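Local atomic coordinates of uncharacterized protein (Escherichia coli O157:H7, PDB entry 4ZV9), a protein that is of unknown function but belongs to the dienelactone hydrolase family of alpha/beta hydrolases and so probably hydrolyses an ester or lactone substrate. Residues A[14-19]-A[27-32]. Residues are numbered along the deposited sequence; the frame is centred on the assembly and turned at random.
Sequences AEYITY and EVRGYL
Six backbone hydrogen bonds tie strand 14-19 to its antiparallel neighbour 27-32, two each for the pairs Glu-15/Leu-32, Ile-17/Gly-30 and Tyr-19/Val-28. Tyr-16 is the centrepiece of one face: with CG beside its backbone N (chi1 -67°), the ring lies between two side chains of the partner strand. Over one side of it comes Arg-29, whose chain is extended from CG to NE, which carries the guanidinium to the ring, where it lies flat, the planes 14° apart. Arg-29 CZ is 3.8 Å from the Tyr-16 ring centroid, a cation-pi contact that suits a long cationic chain beside a solvent-exposed ring. Against the opposite face of the Tyr-16 ring lies Tyr-31 CD1, 3.5 Å from Tyr-16 CE1, the two rings crossing obliquely. Both phenols reach on to helix 56-67, Tyr-16 OH to Glu-59 and Tyr-31 OH to Arg-63. Ala-14, small enough to fit beside the phenol, puts CB 3.4 Å from Tyr-31 OH.

The other face is mostly apolar. Tyr-19 takes the crowded position between backbone N and carbonyl carbon (chi1 67°), laying its ring alongside Val-28, whose CB makes a CH-pi contact 4.0 Å from the Tyr-19 ring centroid. The Tyr-19 hydroxyl hydrogen-bonds to the backbone O of Asp-106 in helix 100-116. Ile-17 CG2 packs on Leu-32 CD2 at 4.0 Å, both residues also touching Leu-73. Gly-30, paired with Ile-17, has no side chain on the side where the Tyr-19 ring leans across. This is the antiparallel beta hairpin that edges the central sheet of an alpha/beta-hydrolase fold.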
# COMPACT_ATOMS: atom_id res chain seq x y z
N ALA A 14 10.24 -5.66 14.01
CA ALA A 14 8.84 -5.92 13.68
C ALA A 14 8.00 -6.38 14.88
O ALA A 14 8.48 -7.15 15.70
CB ALA A 14 8.76 -7.00 12.60
N GLU A 15 6.78 -5.87 14.97
CA GLU A 15 5.86 -6.27 16.03
C GLU A 15 4.44 -6.05 15.59
O GLU A 15 4.18 -5.18 14.76
CB GLU A 15 6.12 -5.52 17.36
CG GLU A 15 5.83 -4.03 17.30
CD GLU A 15 6.14 -3.29 18.59
OE1 GLU A 15 6.23 -3.93 19.66
OE2 GLU A 15 6.29 -2.05 18.52
N TYR A 16 3.52 -6.84 16.14
CA TYR A 16 2.09 -6.62 15.89
C TYR A 16 1.62 -5.62 16.90
O TYR A 16 2.06 -5.62 18.06
CB TYR A 16 1.28 -7.92 15.99
CG TYR A 16 1.62 -8.89 14.89
CD1 TYR A 16 1.11 -8.72 13.60
CD2 TYR A 16 2.47 -9.96 15.12
CE1 TYR A 16 1.43 -9.60 12.59
CE2 TYR A 16 2.80 -10.85 14.12
CZ TYR A 16 2.31 -10.64 12.84
OH TYR A 16 2.65 -11.51 11.86
N ILE A 17 0.74 -4.72 16.47
CA ILE A 17 0.19 -3.71 17.34
C ILE A 17 -1.30 -3.64 17.08
O ILE A 17 -1.81 -4.31 16.17
CB ILE A 17 0.77 -2.30 17.05
CG1 ILE A 17 0.39 -1.82 15.64
CG2 ILE A 17 2.28 -2.29 17.24
CD1 ILE A 17 0.59 -0.33 15.45
N THR A 18 -1.98 -2.83 17.86
CA THR A 18 -3.38 -2.52 17.57
C THR A 18 -3.47 -1.01 17.51
O THR A 18 -2.71 -0.32 18.17
CB THR A 18 -4.37 -3.07 18.62
OG1 THR A 18 -4.20 -2.37 19.85
CG2 THR A 18 -4.15 -4.56 18.87
N TYR A 19 -4.40 -0.48 16.70
CA TYR A 19 -4.61 0.96 16.62
C TYR A 19 -6.11 1.22 16.47
O TYR A 19 -6.84 0.33 16.04
CB TYR A 19 -3.80 1.55 15.45
CG TYR A 19 -4.29 1.10 14.10
CD1 TYR A 19 -3.79 -0.05 13.50
CD2 TYR A 19 -5.26 1.83 13.41
CE1 TYR A 19 -4.25 -0.46 12.25
CE2 TYR A 19 -5.71 1.42 12.17
CZ TYR A 19 -5.20 0.28 11.60
OH TYR A 19 -5.68 -0.13 10.38
N GLU A 27 -10.68 -1.53 17.33
CA GLU A 27 -9.26 -1.73 17.58
C GLU A 27 -8.73 -2.70 16.55
O GLU A 27 -9.01 -3.89 16.65
CB GLU A 27 -8.99 -2.30 18.98
CG GLU A 27 -9.24 -1.36 20.16
CD GLU A 27 -8.51 -0.04 20.02
OE1 GLU A 27 -7.28 -0.03 19.81
OE2 GLU A 27 -9.17 1.01 20.13
N VAL A 28 -7.93 -2.21 15.61
CA VAL A 28 -7.44 -3.00 14.50
C VAL A 28 -5.98 -3.43 14.67
O VAL A 28 -5.12 -2.64 15.03
CB VAL A 28 -7.55 -2.20 13.19
CG1 VAL A 28 -7.07 -3.01 12.00
CG2 VAL A 28 -8.99 -1.74 12.97
N ARG A 29 -5.72 -4.70 14.38
CA ARG A 29 -4.38 -5.27 14.46
C ARG A 29 -3.60 -4.92 13.20
O ARG A 29 -4.15 -4.93 12.10
CB ARG A 29 -4.51 -6.78 14.58
CG ARG A 29 -3.25 -7.60 14.41
CD ARG A 29 -3.59 -9.07 14.63
NE ARG A 29 -2.55 -10.01 14.21
CZ ARG A 29 -1.61 -10.53 15.01
NH1 ARG A 29 -1.53 -10.19 16.28
NH2 ARG A 29 -0.74 -11.39 14.52
N GLY A 30 -2.32 -4.61 13.37
CA GLY A 30 -1.43 -4.32 12.26
C GLY A 30 -0.01 -4.78 12.53
O GLY A 30 0.40 -4.93 13.68
N TYR A 31 0.73 -5.04 11.45
CA TYR A 31 2.13 -5.42 11.51
C TYR A 31 2.96 -4.15 11.31
O TYR A 31 2.93 -3.52 10.24
CB TYR A 31 2.40 -6.44 10.41
CG TYR A 31 3.79 -7.06 10.37
CD1 TYR A 31 4.26 -7.82 11.43
CD2 TYR A 31 4.58 -6.96 9.23
CE1 TYR A 31 5.50 -8.45 11.35
CE2 TYR A 31 5.81 -7.59 9.15
CZ TYR A 31 6.28 -8.31 10.21
OH TYR A 31 7.52 -8.92 10.11
N LEU A 32 3.64 -3.72 12.37
CA LEU A 32 4.44 -2.51 12.35
C LEU A 32 5.93 -2.87 12.26
O LEU A 32 6.42 -3.60 13.11
CB LEU A 32 4.20 -1.72 13.64
CG LEU A 32 4.93 -0.38 13.82
CD1 LEU A 32 4.34 0.66 12.90
CD2 LEU A 32 4.80 0.10 15.26